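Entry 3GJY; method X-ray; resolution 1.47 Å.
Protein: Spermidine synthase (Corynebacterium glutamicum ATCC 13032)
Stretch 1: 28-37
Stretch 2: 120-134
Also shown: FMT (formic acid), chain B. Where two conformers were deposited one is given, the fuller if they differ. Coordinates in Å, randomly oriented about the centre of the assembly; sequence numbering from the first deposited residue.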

# COMPACT_ATOMS: atom_id res chain seq x y z
N GLU A 28 12.14 17.57 -12.30
CA GLU A 28 12.18 18.15 -10.97
C GLU A 28 10.77 18.13 -10.36
O GLU A 28 9.86 18.83 -10.84
CB GLU A 28 12.73 19.58 -11.06
CG GLU A 28 12.60 20.41 -9.80
CD GLU A 28 13.20 21.81 -9.99
OE1 GLU A 28 12.43 22.77 -10.15
OE2 GLU A 28 14.44 21.93 -10.02
N GLY A 29 10.57 17.30 -9.36
CA GLY A 29 9.31 17.29 -8.65
C GLY A 29 9.28 18.38 -7.60
O GLY A 29 10.28 19.09 -7.35
N GLU A 30 8.16 18.47 -6.91
CA GLU A 30 8.05 19.42 -5.84
C GLU A 30 8.85 18.97 -4.61
O GLU A 30 9.41 19.81 -3.89
CB GLU A 30 6.58 19.59 -5.48
CG GLU A 30 6.33 20.66 -4.48
CD GLU A 30 4.84 20.81 -4.13
OE1 GLU A 30 3.99 19.92 -4.46
OE2 GLU A 30 4.52 21.83 -3.49
N TYR A 31 8.90 17.65 -4.37
CA TYR A 31 9.56 17.05 -3.20
C TYR A 31 10.63 16.03 -3.59
O TYR A 31 11.34 15.51 -2.72
CB TYR A 31 8.57 16.34 -2.29
CG TYR A 31 7.70 17.27 -1.47
CD1 TYR A 31 8.09 17.65 -0.18
CD2 TYR A 31 6.49 17.76 -1.98
CE1 TYR A 31 7.29 18.49 0.58
CE2 TYR A 31 5.69 18.60 -1.25
CZ TYR A 31 6.11 18.96 0.04
OH TYR A 31 5.32 19.77 0.80
N SER A 32 10.78 15.73 -4.87
CA SER A 32 11.70 14.67 -5.29
C SER A 32 12.17 14.88 -6.70
O SER A 32 11.48 15.52 -7.49
CB SER A 32 11.01 13.31 -5.26
OG SER A 32 10.12 13.18 -6.35
N VAL A 33 13.34 14.32 -7.01
CA VAL A 33 13.74 14.22 -8.42
C VAL A 33 13.16 12.94 -8.99
O VAL A 33 13.26 11.86 -8.38
CB VAL A 33 15.27 14.32 -8.67
CG1 VAL A 33 15.82 15.61 -8.07
CG2 VAL A 33 16.03 13.11 -8.13
N ILE A 34 12.52 13.06 -10.14
CA ILE A 34 11.81 11.93 -10.75
C ILE A 34 12.55 11.51 -12.03
O ILE A 34 12.73 12.34 -12.91
CB ILE A 34 10.37 12.35 -11.12
CG1 ILE A 34 9.62 12.87 -9.88
CG2 ILE A 34 9.61 11.17 -11.74
CD1 ILE A 34 8.49 13.85 -10.22
N GLU A 35 12.93 10.24 -12.12
CA GLU A 35 13.61 9.75 -13.33
C GLU A 35 12.76 8.72 -14.04
O GLU A 35 12.24 7.79 -13.42
CB GLU A 35 14.99 9.17 -13.00
CG GLU A 35 15.79 8.82 -14.24
CD GLU A 35 16.56 9.99 -14.75
OE1 GLU A 35 16.67 10.98 -13.99
OE2 GLU A 35 17.06 9.92 -15.90
N LEU A 36 12.60 8.91 -15.35
CA LEU A 36 11.85 7.97 -16.17
C LEU A 36 12.82 7.28 -17.11
O LEU A 36 13.54 7.95 -17.85
CB LEU A 36 10.78 8.71 -16.98
CG LEU A 36 9.84 9.64 -16.18
CD1 LEU A 36 8.81 10.24 -17.11
CD2 LEU A 36 9.15 8.94 -14.97
N GLU A 37 12.83 5.94 -17.07
CA GLU A 37 13.72 5.15 -17.94
C GLU A 37 12.90 4.12 -18.73
O GLU A 37 12.10 3.38 -18.17
CB GLU A 37 14.77 4.44 -17.08
CG GLU A 37 15.76 5.34 -16.39
CD GLU A 37 16.63 4.57 -15.41
OE1 GLU A 37 16.21 4.41 -14.26
OE2 GLU A 37 17.74 4.11 -15.80
N GLU A 120 -1.51 12.22 -2.97
CA GLU A 120 -0.08 12.34 -3.33
C GLU A 120 0.44 13.70 -2.86
O GLU A 120 -0.15 14.74 -3.18
CB GLU A 120 0.04 12.22 -4.87
CG GLU A 120 1.42 12.63 -5.41
CD GLU A 120 2.54 11.86 -4.73
OE1 GLU A 120 2.39 10.64 -4.46
OE2 GLU A 120 3.57 12.46 -4.44
N LEU A 121 1.60 13.68 -2.20
CA LEU A 121 2.24 14.89 -1.69
C LEU A 121 2.73 15.86 -2.79
O LEU A 121 2.63 17.09 -2.66
CB LEU A 121 3.42 14.44 -0.81
CG LEU A 121 4.26 15.55 -0.16
CD1 LEU A 121 3.43 16.31 0.88
CD2 LEU A 121 5.55 14.95 0.41
N ASP A 122 3.24 15.29 -3.87
CA ASP A 122 4.06 16.00 -4.84
C ASP A 122 3.21 16.39 -6.05
O ASP A 122 2.80 15.52 -6.82
CB ASP A 122 5.26 15.11 -5.20
CG ASP A 122 6.30 15.84 -6.03
OD1 ASP A 122 5.93 16.62 -6.94
OD2 ASP A 122 7.51 15.62 -5.76
N ALA A 123 2.95 17.70 -6.19
CA ALA A 123 2.08 18.17 -7.28
C ALA A 123 2.60 17.77 -8.67
O ALA A 123 1.82 17.46 -9.59
CB ALA A 123 1.91 19.71 -7.19
N GLU A 124 3.93 17.73 -8.82
CA GLU A 124 4.53 17.42 -10.10
C GLU A 124 4.44 15.92 -10.40
O GLU A 124 4.16 15.52 -11.53
CB GLU A 124 5.99 17.91 -10.17
CG GLU A 124 6.68 17.61 -11.52
CD GLU A 124 6.09 18.37 -12.71
OE1 GLU A 124 5.12 19.15 -12.58
OE2 GLU A 124 6.65 18.15 -13.81
N LEU A 125 4.64 15.08 -9.37
CA LEU A 125 4.41 13.66 -9.58
C LEU A 125 2.94 13.40 -9.95
O LEU A 125 2.66 12.60 -10.84
CB LEU A 125 4.79 12.82 -8.36
CG LEU A 125 4.63 11.31 -8.54
CD1 LEU A 125 5.45 10.79 -9.75
CD2 LEU A 125 5.14 10.66 -7.25
N ALA A 126 2.02 14.10 -9.28
CA ALA A 126 0.60 13.99 -9.62
C ALA A 126 0.34 14.38 -11.08
O ALA A 126 -0.41 13.68 -11.79
CB ALA A 126 -0.24 14.86 -8.63
N ARG A 127 0.97 15.47 -11.53
CA ARG A 127 0.75 15.95 -12.91
C ARG A 127 1.32 14.93 -13.92
O ARG A 127 0.64 14.58 -14.90
CB ARG A 127 1.42 17.32 -13.09
CG ARG A 127 1.07 17.98 -14.41
CD ARG A 127 1.88 19.25 -14.64
NE ARG A 127 3.29 18.98 -14.87
CZ ARG A 127 3.81 18.60 -16.04
NH1 ARG A 127 3.03 18.44 -17.10
NH2 ARG A 127 5.12 18.39 -16.14
N LEU A 128 2.54 14.43 -13.67
CA LEU A 128 3.14 13.41 -14.56
C LEU A 128 2.30 12.14 -14.61
O LEU A 128 2.19 11.51 -15.64
CB LEU A 128 4.58 13.06 -14.12
CG LEU A 128 5.60 14.16 -14.36
CD1 LEU A 128 6.94 13.78 -13.71
CD2 LEU A 128 5.78 14.43 -15.85
N SER A 129 1.74 11.74 -13.45
CA SER A 129 0.90 10.54 -13.41
C SER A 129 -0.30 10.69 -14.34
O SER A 129 -0.58 9.79 -15.16
CB SER A 129 0.42 10.21 -12.01
OG SER A 129 1.52 9.92 -11.14
N ARG A 130 -1.00 11.83 -14.22
CA ARG A 130 -2.18 12.04 -15.08
C ARG A 130 -1.80 12.11 -16.56
O ARG A 130 -2.53 11.57 -17.40
CB ARG A 130 -2.89 13.34 -14.64
CG ARG A 130 -4.12 13.75 -15.44
CD ARG A 130 -5.22 12.71 -15.49
NE ARG A 130 -5.82 12.48 -14.17
CZ ARG A 130 -6.57 11.43 -13.87
NH1 ARG A 130 -6.72 10.46 -14.76
NH2 ARG A 130 -7.10 11.31 -12.64
N GLU A 131 -0.65 12.73 -16.87
CA GLU A 131 -0.27 12.93 -18.27
C GLU A 131 0.29 11.64 -18.89
O GLU A 131 -0.06 11.29 -20.03
CB GLU A 131 0.77 14.05 -18.41
CG GLU A 131 0.31 15.47 -18.05
CD GLU A 131 -0.80 16.03 -18.90
OE1 GLU A 131 -1.12 15.47 -19.99
OE2 GLU A 131 -1.37 17.06 -18.44
N TRP A 132 1.14 10.92 -18.15
CA TRP A 132 2.00 9.90 -18.76
C TRP A 132 1.91 8.49 -18.21
O TRP A 132 2.43 7.58 -18.83
CB TRP A 132 3.48 10.35 -18.65
CG TRP A 132 3.90 11.35 -19.68
CD1 TRP A 132 3.22 11.72 -20.80
CD2 TRP A 132 5.13 12.08 -19.70
NE1 TRP A 132 3.96 12.63 -21.53
CE2 TRP A 132 5.13 12.88 -20.88
CE3 TRP A 132 6.25 12.10 -18.86
CZ2 TRP A 132 6.20 13.72 -21.21
CZ3 TRP A 132 7.33 12.95 -19.19
CH2 TRP A 132 7.28 13.74 -20.36
N PHE A 133 1.33 8.31 -17.03
CA PHE A 133 1.39 7.00 -16.40
C PHE A 133 0.16 6.13 -16.62
O PHE A 133 -0.06 5.13 -15.92
CB PHE A 133 1.87 7.02 -14.94
CG PHE A 133 3.19 7.75 -14.71
CD1 PHE A 133 4.15 7.93 -15.73
CD2 PHE A 133 3.43 8.31 -13.44
CE1 PHE A 133 5.36 8.64 -15.47
CE2 PHE A 133 4.61 9.00 -13.16
CZ PHE A 133 5.58 9.19 -14.19
N ASP A 134 -0.63 6.50 -17.63
CA ASP A 134 -1.59 5.58 -18.24
C ASP A 134 -2.67 5.15 -17.24
O ASP A 134 -3.01 3.98 -17.12
CB ASP A 134 -0.88 4.34 -18.84
CG ASP A 134 -1.80 3.47 -19.65
OD1 ASP A 134 -2.67 4.00 -20.39
OD2 ASP A 134 -1.61 2.24 -19.61
C FMT B . 1.92 9.17 -7.28
O1 FMT B . 1.69 9.60 -8.41
O2 FMT B . 1.09 9.06 -6.38
O HOH W 1 7.97 13.44 -4.09

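Strand 33-37 runs beside helix 123-132 in nearly the same direction, the axes 23° apart and 10.0 Å at closest approach. That gap is filled by side chains; at the helix start the backbones come closer, with the CA atoms of Gly 29 and Glu 124 5.0 Å apart.

As N-cap, Asp 122 OD1 accepts from Glu 124 N (3.0 Å) and Leu 125 N (3.2 Å), amides that the first helical turn leaves without backbone partners. The same carboxylate reaches the loop: Glu 30 N donates to Asp 122 OD1 (2.9 Å) and Tyr 31 N to Asp 122 OD2 (2.8 Å). A short acidic side chain suits this place, offering two acceptors to clustered NH groups. Glu 30 reciprocates, Ala 123 N donating to Glu 30 OE1 (3.0 Å). Gly 29 fits closely, since a CB there would clash with Asp 122 OD2. Next to Asp 122 in sequence, Leu 121 CD2 lies 3.6 Å from the Tyr 31 ring centroid, a CH-pi contact over the face.

Farther along, the contact turns apolar. Ile 34 and Leu 36, alternate strand residues, both point toward the helix; both are buried, so branched hydrocarbon side chains, needing no hydrogen-bond partners, suit the space. Ile 34 CD1 meets Leu 128 CD1 at 3.8 Å; Leu 36 uses both methyls, CD1 at 3.6 Å from Trp 132 CE3 and CD2 at 3.7 Å from Phe 133 CZ.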